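Local coordinates for aluminum resistance protein (Clostridium novyi, PDB 3I16) that probably acts as a pyridoxal-5'-phosphate-dependent carbon-sulfur lyase of the methionine gamma-lyase family, with a role in aluminum resistance, at residues T178-Q183 against K211-F216; N116-V121 against I149-V154; G234-A239 against A258-C263; E166-L171 against V203-N208. One frame throughout, in Å; residues are numbered along the deposited sequence.

Overall arrangement
Three contacts lie in the mixed seven-stranded sheet of the cofactor-binding domain, and the fourth lies among the helices packed on it. Contact 2 pairs strand 150-153, outermost within this chain, with 117-120; strand 177-183 then leads to contact 1, and strand 214-218 to contact 3. Along the chain contact 2 comes first, contacts 4 and 1 interleave, and contact 3 follows. The centres of contacts 2, 3 and 4 all lie about 10 Å from that of contact 1. A hydrogen bond between His181 ND1 and Ser120 OG ties contact 1 to contact 2. Asp236 of contact 3 takes Cys215 N of contact 1 and Lys207 of contact 4, binding sheet and helix layer together.

Contact 1 of 4, residues T178-Q183 against K211-F216; sequences TLVHIQ and KDIICF. With PLP (pyridoxal-5'-phosphate), chain J.
A beta-alpha-beta unit at the centre of the cofactor-binding sheet brings strand 177-183, through Leu179, Val180 and His181, against Ile214, Cys215 and Phe216 of strand 214-218, with helix 196-209 as the crossover. The pairing is parallel. Val180 lies at its middle, giving its N to Ile214 O at 2.8 Å and taking Phe216 N on its own O. Thr178 O receives Ile214 N at one end, and Ile182 N reaches Phe216 O at the other. Leu179 and His181 share one face of the sheet with Ile214 and Phe216. The Phe216 ring is carried over by a CG anti to the backbone N (chi1 175°), and its CD2 comes up to the edge of the imidazole, 4.1 Å from His181 CD2. Leu179 CD1 meets Ile214 CG2 on the same face at 4.2 Å, and helix 100-111 packs there against Leu179 and Phe216. His181 is fixed from outside the pair, since its ND1 is bonded to Ser120 OG. On the other face, under helix 196-209, Val180 CG2 touches Ile213 CG2 at 3.8 Å, the two branched side chains crossing obliquely. Beyond the paired residues, Gln183 turns an extended side chain to pyridoxal-5'-phosphate, its CD 3.7 Å from the methyl carbon C2A of the cofactor, while Gln183 OE1 accepts from Tyr126 N. A parallel strand pair ending at the cofactor, which Asp218 also meets through a hydrogen bond, is typical of the large domain of fold type I pyridoxal-5'-phosphate enzymes.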
loop_
_atom_site.group_PDB
_atom_site.type_symbol
_atom_site.label_atom_id
_atom_site.label_comp_id
_atom_site.label_asym_id
_atom_site.label_seq_id
_atom_site.Cartn_x
_atom_site.Cartn_y
_atom_site.Cartn_z
ATOM N N THR B 178 -23.065 -23.562 27.631
ATOM C CA THR B 178 -22.967 -24.017 26.250
ATOM C C THR B 178 -21.603 -23.827 25.620
ATOM O O THR B 178 -21.388 -24.264 24.480
ATOM C CB THR B 178 -23.992 -23.291 25.364
ATOM O OG1 THR B 178 -23.723 -21.882 25.372
ATOM C CG2 THR B 178 -25.443 -23.572 25.850
ATOM N N LEU B 179 -20.694 -23.173 26.339
ATOM C CA LEU B 179 -19.352 -22.921 25.841
ATOM C C LEU B 179 -18.342 -22.968 26.961
ATOM O O LEU B 179 -18.604 -22.433 28.032
ATOM C CB LEU B 179 -19.303 -21.567 25.143
ATOM C CG LEU B 179 -17.978 -21.103 24.525
ATOM C CD1 LEU B 179 -18.260 -20.263 23.284
ATOM C CD2 LEU B 179 -17.150 -20.365 25.543
ATOM N N VAL B 180 -17.209 -23.637 26.719
ATOM C CA VAL B 180 -16.101 -23.691 27.676
ATOM C C VAL B 180 -14.931 -22.959 27.017
ATOM O O VAL B 180 -14.582 -23.231 25.858
ATOM C CB VAL B 180 -15.726 -25.149 28.108
ATOM C CG1 VAL B 180 -14.336 -25.226 28.808
ATOM C CG2 VAL B 180 -16.786 -25.720 29.045
ATOM N N HIS B 181 -14.387 -21.986 27.751
ATOM C CA HIS B 181 -13.265 -21.192 27.326
ATOM C C HIS B 181 -11.994 -21.677 28.031
ATOM O O HIS B 181 -11.938 -21.754 29.262
ATOM C CB HIS B 181 -13.531 -19.717 27.608
ATOM C CG HIS B 181 -12.291 -18.874 27.665
ATOM N ND1 HIS B 181 -11.742 -18.449 28.856
ATOM C CD2 HIS B 181 -11.491 -18.390 26.689
ATOM C CE1 HIS B 181 -10.650 -17.752 28.607
ATOM N NE2 HIS B 181 -10.493 -17.682 27.300
ATOM N N ILE B 182 -10.985 -21.986 27.229
ATOM C CA ILE B 182 -9.705 -22.486 27.685
ATOM C C ILE B 182 -8.573 -21.570 27.211
ATOM O O ILE B 182 -8.385 -21.374 26.019
ATOM C CB ILE B 182 -9.443 -23.849 27.029
ATOM C CG1 ILE B 182 -10.553 -24.857 27.368
ATOM C CG2 ILE B 182 -8.101 -24.370 27.408
ATOM C CD1 ILE B 182 -10.612 -25.988 26.328
ATOM N N GLN B 183 -7.809 -21.024 28.139
ATOM C CA GLN B 183 -6.695 -20.157 27.772
ATOM C C GLN B 183 -5.414 -20.969 27.754
ATOM O O GLN B 183 -5.040 -21.530 28.767
ATOM C CB GLN B 183 -6.582 -19.031 28.776
ATOM C CG GLN B 183 -5.585 -17.956 28.383
ATOM C CD GLN B 183 -5.665 -16.791 29.332
ATOM O OE1 GLN B 183 -6.703 -16.107 29.420
ATOM N NE2 GLN B 183 -4.577 -16.559 30.069
ATOM N N LYS B 211 -21.809 -33.437 24.732
ATOM C CA LYS B 211 -21.141 -33.353 23.436
ATOM C C LYS B 211 -21.367 -32.015 22.693
ATOM O O LYS B 211 -20.528 -31.590 21.908
ATOM C CB LYS B 211 -21.578 -34.536 22.564
ATOM N N ASP B 212 -22.486 -31.344 22.958
ATOM C CA ASP B 212 -22.792 -30.087 22.279
ATOM C C ASP B 212 -22.085 -28.839 22.842
ATOM O O ASP B 212 -22.200 -27.774 22.248
ATOM C CB ASP B 212 -24.319 -29.854 22.164
ATOM C CG ASP B 212 -25.016 -29.641 23.509
ATOM O OD1 ASP B 212 -24.363 -29.536 24.569
ATOM O OD2 ASP B 212 -26.265 -29.580 23.495
ATOM N N ILE B 213 -21.345 -28.958 23.943
ATOM C CA ILE B 213 -20.637 -27.793 24.510
ATOM C C ILE B 213 -19.499 -27.368 23.569
ATOM O O ILE B 213 -18.674 -28.177 23.160
ATOM C CB ILE B 213 -20.094 -28.098 25.962
ATOM C CG1 ILE B 213 -21.251 -28.423 26.908
ATOM C CG2 ILE B 213 -19.316 -26.907 26.523
ATOM C CD1 ILE B 213 -20.822 -29.069 28.236
ATOM N N ILE B 214 -19.480 -26.108 23.174
ATOM C CA ILE B 214 -18.412 -25.615 22.304
ATOM C C ILE B 214 -17.137 -25.474 23.151
ATOM O O ILE B 214 -17.131 -24.826 24.209
ATOM C CB ILE B 214 -18.769 -24.246 21.687
ATOM C CG1 ILE B 214 -20.002 -24.362 20.799
ATOM C CG2 ILE B 214 -17.601 -23.661 20.884
ATOM C CD1 ILE B 214 -19.920 -25.481 19.733
ATOM N N CYS B 215 -16.074 -26.129 22.712
ATOM C CA CYS B 215 -14.780 -25.992 23.358
ATOM C C CYS B 215 -13.949 -24.974 22.580
ATOM O O CYS B 215 -13.487 -25.248 21.468
ATOM C CB CYS B 215 -14.118 -27.346 23.449
ATOM S SG CYS B 215 -14.910 -28.355 24.763
ATOM N N PHE B 216 -13.800 -23.791 23.178
ATOM C CA PHE B 216 -13.088 -22.664 22.593
ATOM C C PHE B 216 -11.719 -22.415 23.241
ATOM O O PHE B 216 -11.619 -22.260 24.447
ATOM C CB PHE B 216 -13.964 -21.402 22.706
ATOM C CG PHE B 216 -13.296 -20.136 22.236
ATOM C CD1 PHE B 216 -12.765 -20.048 20.952
ATOM C CD2 PHE B 216 -13.273 -19.008 23.039
ATOM C CE1 PHE B 216 -12.157 -18.883 20.512
ATOM C CE2 PHE B 216 -12.684 -17.811 22.597
ATOM C CZ PHE B 216 -12.132 -17.746 21.327
HETATM N N1 PLP J . -5.016 -13.999 25.279
HETATM C C2 PLP J . -3.751 -14.196 25.744
HETATM C C2A PLP J . -3.476 -15.306 26.711
HETATM C C3 PLP J . -2.736 -13.354 25.293
HETATM O O3 PLP J . -1.458 -13.559 25.751
HETATM C C4 PLP J . -3.014 -12.318 24.390
HETATM C C5 PLP J . -4.313 -12.127 23.930
HETATM C C6 PLP J . -5.294 -12.989 24.377
HETATM C C5A PLP J . -4.702 -11.056 22.928
HETATM O O4P PLP J . -4.121 -9.827 23.213
HETATM P P PLP J . -4.137 -8.523 22.227
HETATM O O1P PLP J . -3.703 -8.806 20.796
HETATM O O2P PLP J . -3.087 -7.637 22.854
HETATM O O3P PLP J . -5.537 -7.930 22.224
#

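Contact 2 of 4, residues N116-V121 against I149-V154; sequences NTMLSV and INYKQV
Tyr151 lays the edge of its ring against Met118, present as selenomethionine, and Ser120 on one face of a parallel strand pair. Its CB leaves strand 150-153 on that face, and CG stands anti to the backbone N (chi1 172°), which starts the ring on its course beside the neighbouring strand. CD1 comes first to Met118, 3.9 Å from its CG, with the SE of the same residue a little farther off. One atom on, CE1 lies 3.4 Å from Ser120 OG, and both Met118 CG and Ser120 OG sit at the ring edge, near its plane. At the tip, OH lies 3.5 Å from Ser120 CB and donates to Gln153 OE1 at 2.7 Å, a bond within its own strand that fixes where the phenol ends. The Ser120 hydroxyl is hydrogen-bonded elsewhere, to His181 ND1.

The other face is set by Thr117 and Leu119. Leu119 CD1 reaches across to Val154 CG2 at 3.8 Å and also rests on Lys152 CB. Asn150 ND2 makes only a weak bond to Thr117 OG1, whose stronger partner is Ser176. Five backbone hydrogen bonds run between the strands, from Asn150 N to Asn116 O at one end to Val154 N to Ser120 O, 2.8 Å, at the other.

Strand 150-153 is the outermost of the sheet within this chain, while 117-120 continues inward to strand 177-183. Helix 164-173 packs on Leu119 and Val154, helix 129-133 meets Met118 and Tyr151 on the opposite face, and Phe147 of the second subunit packs on Ile149.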
loop_
_atom_site.group_PDB
_atom_site.type_symbol
_atom_site.label_atom_id
_atom_site.label_comp_id
_atom_site.label_asym_id
_atom_site.label_seq_id
_atom_site.Cartn_x
_atom_site.Cartn_y
_atom_site.Cartn_z
ATOM N N ASN B 116 -27.489 -18.303 27.683
ATOM C CA ASN B 116 -26.337 -19.189 27.697
ATOM C C ASN B 116 -25.359 -18.731 28.776
ATOM O O ASN B 116 -25.296 -17.553 29.157
ATOM C CB ASN B 116 -25.550 -19.126 26.385
ATOM C CG ASN B 116 -26.310 -19.608 25.166
ATOM O OD1 ASN B 116 -25.840 -19.388 24.064
ATOM N ND2 ASN B 116 -27.444 -20.281 25.341
ATOM N N THR B 117 -24.543 -19.668 29.207
ATOM C CA THR B 117 -23.508 -19.407 30.182
ATOM C C THR B 117 -22.208 -19.918 29.613
ATOM O O THR B 117 -22.185 -21.008 29.018
ATOM C CB THR B 117 -23.805 -20.160 31.496
ATOM O OG1 THR B 117 -25.042 -19.701 32.020
ATOM C CG2 THR B 117 -22.700 -19.949 32.539
HETATM N N MSE B 118 -21.130 -19.153 29.798
HETATM C CA MSE B 118 -19.802 -19.596 29.389
HETATM C C MSE B 118 -19.056 -19.949 30.661
HETATM O O MSE B 118 -19.322 -19.370 31.734
HETATM C CB MSE B 118 -19.034 -18.529 28.592
HETATM C CG MSE B 118 -18.614 -17.304 29.398
HETATM SE SE MSE B 118 -17.489 -16.086 28.393
HETATM C CE MSE B 118 -15.913 -17.117 28.294
ATOM N N LEU B 119 -18.115 -20.887 30.530
ATOM C CA LEU B 119 -17.312 -21.354 31.646
ATOM C C LEU B 119 -15.817 -21.319 31.320
ATOM O O LEU B 119 -15.347 -22.068 30.467
ATOM C CB LEU B 119 -17.705 -22.794 32.024
ATOM C CG LEU B 119 -16.930 -23.433 33.181
ATOM C CD1 LEU B 119 -17.170 -22.697 34.527
ATOM C CD2 LEU B 119 -17.261 -24.942 33.308
ATOM N N SER B 120 -15.086 -20.452 32.008
ATOM C CA SER B 120 -13.633 -20.382 31.867
ATOM C C SER B 120 -13.034 -21.378 32.824
ATOM O O SER B 120 -13.285 -21.312 34.024
ATOM C CB SER B 120 -13.117 -18.980 32.165
ATOM O OG SER B 120 -13.492 -18.157 31.095
ATOM N N VAL B 121 -12.224 -22.287 32.292
ATOM C CA VAL B 121 -11.672 -23.394 33.074
ATOM C C VAL B 121 -10.198 -23.246 33.480
ATOM O O VAL B 121 -9.668 -24.101 34.210
ATOM C CB VAL B 121 -11.950 -24.747 32.357
ATOM C CG1 VAL B 121 -13.469 -24.945 32.229
ATOM C CG2 VAL B 121 -11.272 -24.816 30.991
ATOM N N ILE B 149 -25.773 -12.913 28.790
ATOM C CA ILE B 149 -24.897 -14.085 28.709
ATOM C C ILE B 149 -24.099 -14.152 30.013
ATOM O O ILE B 149 -23.402 -13.191 30.370
ATOM C CB ILE B 149 -23.970 -14.005 27.499
ATOM C CG1 ILE B 149 -24.797 -13.918 26.206
ATOM C CG2 ILE B 149 -23.057 -15.203 27.456
ATOM C CD1 ILE B 149 -24.022 -13.503 25.028
ATOM N N ASN B 150 -24.208 -15.290 30.715
ATOM C CA ASN B 150 -23.611 -15.449 32.030
ATOM C C ASN B 150 -22.205 -16.019 31.958
ATOM O O ASN B 150 -21.812 -16.626 30.957
ATOM C CB ASN B 150 -24.487 -16.359 32.865
ATOM C CG ASN B 150 -25.927 -15.901 32.891
ATOM O OD1 ASN B 150 -26.230 -14.800 33.362
ATOM N ND2 ASN B 150 -26.819 -16.731 32.371
ATOM N N TYR B 151 -21.462 -15.800 33.032
ATOM C CA TYR B 151 -20.078 -16.242 33.159
ATOM C C TYR B 151 -19.863 -17.015 34.455
ATOM O O TYR B 151 -20.308 -16.578 35.521
ATOM C CB TYR B 151 -19.160 -15.013 33.196
ATOM C CG TYR B 151 -17.723 -15.341 33.510
ATOM C CD1 TYR B 151 -16.861 -15.773 32.510
ATOM C CD2 TYR B 151 -17.223 -15.225 34.812
ATOM C CE1 TYR B 151 -15.549 -16.103 32.783
ATOM C CE2 TYR B 151 -15.893 -15.532 35.099
ATOM C CZ TYR B 151 -15.065 -15.979 34.083
ATOM O OH TYR B 151 -13.761 -16.292 34.332
ATOM N N LYS B 152 -19.204 -18.166 34.339
ATOM C CA LYS B 152 -18.755 -18.936 35.479
ATOM C C LYS B 152 -17.293 -19.260 35.256
ATOM O O LYS B 152 -16.780 -19.240 34.121
ATOM C CB LYS B 152 -19.568 -20.196 35.706
ATOM C CG LYS B 152 -20.872 -19.960 36.430
ATOM C CD LYS B 152 -21.626 -21.258 36.679
ATOM C CE LYS B 152 -22.936 -20.983 37.383
ATOM N NZ LYS B 152 -23.763 -22.192 37.468
ATOM N N GLN B 153 -16.613 -19.544 36.353
ATOM C CA GLN B 153 -15.186 -19.789 36.326
ATOM C C GLN B 153 -14.825 -20.958 37.221
ATOM O O GLN B 153 -15.404 -21.117 38.276
ATOM C CB GLN B 153 -14.486 -18.533 36.842
ATOM C CG GLN B 153 -12.985 -18.608 36.995
ATOM C CD GLN B 153 -12.414 -17.273 37.434
ATOM O OE1 GLN B 153 -12.746 -16.233 36.866
ATOM N NE2 GLN B 153 -11.544 -17.293 38.435
ATOM N N VAL B 154 -13.900 -21.786 36.747
ATOM C CA VAL B 154 -13.317 -22.845 37.523
ATOM C C VAL B 154 -11.808 -22.598 37.446
ATOM O O VAL B 154 -11.233 -22.467 36.358
ATOM C CB VAL B 154 -13.688 -24.231 37.017
ATOM C CG1 VAL B 154 -12.834 -25.289 37.727
ATOM C CG2 VAL B 154 -15.188 -24.465 37.230
#

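Contact 3 of 4, residues G234-A239 against A258-C263; sequences GADLIA and AGTKDC
Leu237 and Cys263 face each other where strand 255-259 gives way to helix 261-271. The leucine CG stands anti to its backbone N (chi1 -178°), and both methyls lie against the cysteine CB from one side, with Leu237 CD2 at 4.0 Å and CD1 hardly farther. The cysteine points its CB at the strand, so the first turn of the helix is held against the leucine by carbon contacts. On the other face of the sheet Ile238 CG1 packs on Ala258 CB at 3.9 Å. These two residues form the hydrogen-bonded antiparallel pair: Ile238 N gives to Ala258 O at 2.9 Å, and Ala258 N returns the bond to Ile238 O.

Next to it, Leu237 and Gly259 make a non-hydrogen-bonded pair with their CA atoms only 4.2 Å apart. Asp236 O, 3.2 Å from Gly259 CA, occupies the place toward which a CB of this glycine would point, and the bare CA lets the strands come this close. The same oxygen accepts Thr260 N at 3.0 Å, a bond that carries the strand pairing to the start of the helix. Thr260 is the N-cap: its OG1 accepts from Cys263 N at 3.2 Å.

The Asp236 carboxylate points to other partners, with OD2 taking Cys215 N and a salt bridge from Lys207. The chemistry therefore divides: backbone bonds and a threonine cap fix the strand-to-helix turn, apolar carbons meet on both faces, and the aspartate's charge is met by a lysine, which probably favours its ionised form.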
loop_
_atom_site.group_PDB
_atom_site.type_symbol
_atom_site.label_atom_id
_atom_site.label_comp_id
_atom_site.label_asym_id
_atom_site.label_seq_id
_atom_site.Cartn_x
_atom_site.Cartn_y
_atom_site.Cartn_z
ATOM N N GLY B 234 -9.607 -31.839 19.565
ATOM C CA GLY B 234 -11.038 -31.642 19.818
ATOM C C GLY B 234 -11.594 -30.237 20.022
ATOM O O GLY B 234 -12.775 -30.103 20.301
ATOM N N ALA B 235 -10.781 -29.196 19.889
ATOM C CA ALA B 235 -11.268 -27.831 20.037
ATOM C C ALA B 235 -12.221 -27.552 18.885
ATOM O O ALA B 235 -11.918 -27.889 17.747
ATOM C CB ALA B 235 -10.098 -26.825 20.009
ATOM N N ASP B 236 -13.363 -26.938 19.178
ATOM C CA ASP B 236 -14.326 -26.572 18.151
ATOM C C ASP B 236 -13.938 -25.264 17.487
ATOM O O ASP B 236 -14.334 -24.982 16.353
ATOM C CB ASP B 236 -15.723 -26.418 18.779
ATOM C CG ASP B 236 -16.232 -27.719 19.382
ATOM O OD1 ASP B 236 -16.573 -28.628 18.618
ATOM O OD2 ASP B 236 -16.298 -27.840 20.616
ATOM N N LEU B 237 -13.196 -24.443 18.212
ATOM C CA LEU B 237 -12.846 -23.114 17.730
ATOM C C LEU B 237 -11.655 -22.611 18.515
ATOM O O LEU B 237 -11.561 -22.835 19.726
ATOM C CB LEU B 237 -14.032 -22.162 17.926
ATOM C CG LEU B 237 -13.946 -20.705 17.455
ATOM C CD1 LEU B 237 -13.853 -20.604 15.940
ATOM C CD2 LEU B 237 -15.175 -19.884 17.932
ATOM N N ILE B 238 -10.754 -21.927 17.812
ATOM C CA ILE B 238 -9.587 -21.314 18.410
ATOM C C ILE B 238 -9.481 -19.948 17.813
ATOM O O ILE B 238 -10.020 -19.708 16.741
ATOM C CB ILE B 238 -8.259 -22.086 18.147
ATOM C CG1 ILE B 238 -7.917 -22.167 16.645
ATOM C CG2 ILE B 238 -8.321 -23.480 18.759
ATOM C CD1 ILE B 238 -6.547 -22.799 16.386
ATOM N N ALA B 239 -8.779 -19.055 18.504
ATOM C CA ALA B 239 -8.566 -17.708 18.018
ATOM C C ALA B 239 -7.203 -17.231 18.417
ATOM O O ALA B 239 -6.669 -17.686 19.444
ATOM C CB ALA B 239 -9.634 -16.748 18.583
ATOM N N ALA B 258 -10.058 -20.513 13.745
ATOM C CA ALA B 258 -10.122 -21.732 12.963
ATOM C C ALA B 258 -11.041 -22.664 13.729
ATOM O O ALA B 258 -11.021 -22.686 14.979
ATOM C CB ALA B 258 -8.729 -22.330 12.790
ATOM N N GLY B 259 -11.872 -23.415 13.009
ATOM C CA GLY B 259 -12.792 -24.300 13.683
ATOM C C GLY B 259 -13.928 -24.795 12.822
ATOM O O GLY B 259 -13.834 -24.795 11.610
ATOM N N THR B 260 -15.004 -25.210 13.461
ATOM C CA THR B 260 -16.160 -25.696 12.736
ATOM C C THR B 260 -16.770 -24.583 11.909
ATOM O O THR B 260 -16.689 -23.398 12.268
ATOM C CB THR B 260 -17.229 -26.305 13.658
ATOM O OG1 THR B 260 -17.841 -25.293 14.465
ATOM C CG2 THR B 260 -16.620 -27.379 14.528
ATOM N N LYS B 261 -17.360 -24.963 10.778
ATOM C CA LYS B 261 -17.990 -23.995 9.894
ATOM C C LYS B 261 -19.052 -23.185 10.624
ATOM O O LYS B 261 -19.142 -21.960 10.447
ATOM C CB LYS B 261 -18.580 -24.701 8.676
ATOM C CG LYS B 261 -19.127 -23.762 7.601
ATOM C CD LYS B 261 -19.438 -24.535 6.318
ATOM C CE LYS B 261 -20.066 -23.666 5.252
ATOM N NZ LYS B 261 -20.192 -24.373 3.941
ATOM N N ASP B 262 -19.857 -23.848 11.446
ATOM C CA ASP B 262 -20.901 -23.144 12.201
ATOM C C ASP B 262 -20.290 -22.105 13.176
ATOM O O ASP B 262 -20.750 -20.980 13.231
ATOM C CB ASP B 262 -21.773 -24.130 12.974
ATOM C CG ASP B 262 -22.993 -23.476 13.554
ATOM O OD1 ASP B 262 -23.789 -22.918 12.765
ATOM O OD2 ASP B 262 -23.168 -23.532 14.788
ATOM N N CYS B 263 -19.262 -22.480 13.936
ATOM C CA CYS B 263 -18.610 -21.522 14.861
ATOM C C CYS B 263 -17.920 -20.368 14.134
ATOM O O CYS B 263 -17.928 -19.243 14.621
ATOM C CB CYS B 263 -17.580 -22.205 15.756
ATOM S SG CYS B 263 -18.280 -23.377 16.952
#

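Contact 4 of 4, residues E166-L171 against V203-N208; sequences EIEKVL and VDCVKN
Two helices of the alpha-beta-alpha sandwich, 164-173 and 196-209, pack side by side on one face of the central sheet, with Ile167, Glu168 and Leu171 meeting Cys205 and Val206. Their segment axes run in the same general direction, 26° apart, and approach to 9.6 Å. Leu171 CD1 fits against Val206, 3.9 Å from its CG2 and as near to its CA, the two side chains crossing at about a right angle. Ile167 CG2 reaches the same methyl of Val206 at 4.1 Å, so that Val206 CG2 touches two side chains one helical turn apart. Toward the outer side, Glu168 CG lies 3.4 Å from Cys205 SG, which its own chi1 of 174° places anti to the backbone N. Here one water joins the helices: it donates to Cys205 O at 2.8 Å, gives a weak bond to Glu168 OE2, and accepts from Asn208 ND2. The water gives this outer side a polar link, while the inner side is apolar. Beneath the pair, Leu171 and Val206 both rest on Val180 of strand 177-183; Leu171 also meets Leu119 of strand 117-120, and Val206 meets Cys215 of strand 214-218.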
loop_
_atom_site.group_PDB
_atom_site.type_symbol
_atom_site.label_atom_id
_atom_site.label_comp_id
_atom_site.label_asym_id
_atom_site.label_seq_id
_atom_site.Cartn_x
_atom_site.Cartn_y
_atom_site.Cartn_z
ATOM N N GLU B 166 -13.801 -30.668 39.227
ATOM C CA GLU B 166 -14.630 -29.483 39.446
ATOM C C GLU B 166 -15.331 -29.053 38.138
ATOM O O GLU B 166 -16.502 -28.671 38.160
ATOM C CB GLU B 166 -13.783 -28.347 40.044
ATOM C CG GLU B 166 -14.580 -27.124 40.511
ATOM C CD GLU B 166 -15.543 -27.430 41.643
ATOM O OE1 GLU B 166 -15.379 -28.473 42.321
ATOM O OE2 GLU B 166 -16.459 -26.613 41.874
ATOM N N ILE B 167 -14.621 -29.116 37.008
ATOM C CA ILE B 167 -15.220 -28.781 35.703
ATOM C C ILE B 167 -16.475 -29.638 35.492
ATOM O O ILE B 167 -17.573 -29.126 35.242
ATOM C CB ILE B 167 -14.205 -28.970 34.540
ATOM C CG1 ILE B 167 -13.116 -27.891 34.592
ATOM C CG2 ILE B 167 -14.902 -28.889 33.172
ATOM C CD1 ILE B 167 -11.972 -28.154 33.702
ATOM N N GLU B 168 -16.318 -30.950 35.626
ATOM C CA GLU B 168 -17.449 -31.876 35.526
ATOM C C GLU B 168 -18.619 -31.494 36.435
ATOM O O GLU B 168 -19.772 -31.456 35.993
ATOM C CB GLU B 168 -17.004 -33.285 35.894
ATOM C CG GLU B 168 -16.144 -33.939 34.844
ATOM C CD GLU B 168 -15.686 -35.328 35.244
ATOM O OE1 GLU B 168 -16.200 -35.855 36.248
ATOM O OE2 GLU B 168 -14.798 -35.884 34.562
ATOM N N LYS B 169 -18.316 -31.246 37.708
ATOM C CA LYS B 169 -19.347 -30.858 38.687
ATOM C C LYS B 169 -20.082 -29.582 38.286
ATOM O O LYS B 169 -21.296 -29.486 38.435
ATOM C CB LYS B 169 -18.734 -30.664 40.076
ATOM C CG LYS B 169 -19.704 -30.125 41.147
ATOM C CD LYS B 169 -18.986 -29.965 42.497
ATOM C CE LYS B 169 -19.946 -29.599 43.625
ATOM N NZ LYS B 169 -20.751 -28.385 43.315
ATOM N N VAL B 170 -19.348 -28.592 37.799
ATOM C CA VAL B 170 -19.967 -27.322 37.402
ATOM C C VAL B 170 -20.859 -27.511 36.175
ATOM O O VAL B 170 -21.995 -27.029 36.153
ATOM C CB VAL B 170 -18.906 -26.224 37.227
ATOM C CG1 VAL B 170 -19.524 -24.965 36.595
ATOM C CG2 VAL B 170 -18.252 -25.936 38.611
ATOM N N LEU B 171 -20.363 -28.255 35.191
ATOM C CA LEU B 171 -21.138 -28.585 33.984
ATOM C C LEU B 171 -22.386 -29.429 34.271
ATOM O O LEU B 171 -23.462 -29.166 33.733
ATOM C CB LEU B 171 -20.264 -29.327 32.967
ATOM C CG LEU B 171 -19.151 -28.530 32.288
ATOM C CD1 LEU B 171 -18.304 -29.481 31.415
ATOM C CD2 LEU B 171 -19.704 -27.343 31.476
ATOM N N VAL B 203 -10.988 -31.026 26.910
ATOM C CA VAL B 203 -12.003 -31.283 25.875
ATOM C C VAL B 203 -12.702 -32.615 26.117
ATOM O O VAL B 203 -13.952 -32.656 26.192
ATOM C CB VAL B 203 -11.427 -31.189 24.466
ATOM C CG1 VAL B 203 -12.484 -31.546 23.429
ATOM C CG2 VAL B 203 -10.899 -29.789 24.243
ATOM N N ASP B 204 -11.927 -33.690 26.291
ATOM C CA ASP B 204 -12.529 -35.009 26.566
ATOM C C ASP B 204 -13.454 -35.001 27.786
ATOM O O ASP B 204 -14.524 -35.605 27.780
ATOM C CB ASP B 204 -11.451 -36.085 26.743
ATOM C CG ASP B 204 -10.708 -36.365 25.469
ATOM O OD1 ASP B 204 -11.147 -35.880 24.416
ATOM O OD2 ASP B 204 -9.689 -37.070 25.515
ATOM N N CYS B 205 -13.043 -34.298 28.825
ATOM C CA CYS B 205 -13.839 -34.194 30.029
ATOM C C CYS B 205 -15.179 -33.468 29.783
ATOM O O CYS B 205 -16.256 -33.933 30.204
ATOM C CB CYS B 205 -13.001 -33.458 31.072
ATOM S SG CYS B 205 -13.829 -33.061 32.576
ATOM N N VAL B 206 -15.109 -32.325 29.115
ATOM C CA VAL B 206 -16.306 -31.519 28.829
ATOM C C VAL B 206 -17.316 -32.266 27.939
ATOM O O VAL B 206 -18.512 -32.333 28.256
ATOM C CB VAL B 206 -15.922 -30.175 28.164
ATOM C CG1 VAL B 206 -17.170 -29.435 27.602
ATOM C CG2 VAL B 206 -15.148 -29.303 29.142
ATOM N N LYS B 207 -16.822 -32.805 26.820
ATOM C CA LYS B 207 -17.637 -33.533 25.860
ATOM C C LYS B 207 -18.269 -34.794 26.484
ATOM O O LYS B 207 -19.336 -35.243 26.067
ATOM C CB LYS B 207 -16.797 -33.934 24.645
ATOM C CG LYS B 207 -16.223 -32.801 23.805
ATOM C CD LYS B 207 -17.273 -32.026 23.089
ATOM C CE LYS B 207 -16.636 -30.958 22.226
ATOM N NZ LYS B 207 -17.660 -30.191 21.491
ATOM N N ASN B 208 -17.602 -35.372 27.477
ATOM C CA ASN B 208 -18.161 -36.536 28.169
ATOM C C ASN B 208 -19.397 -36.171 28.997
ATOM O O ASN B 208 -20.208 -37.042 29.287
ATOM C CB ASN B 208 -17.121 -37.213 29.064
ATOM C CG ASN B 208 -17.663 -38.455 29.718
ATOM O OD1 ASN B 208 -18.143 -39.366 29.033
ATOM N ND2 ASN B 208 -17.613 -38.501 31.049
HETATM O O HOH W 1 -16.210 -35.986 32.162
#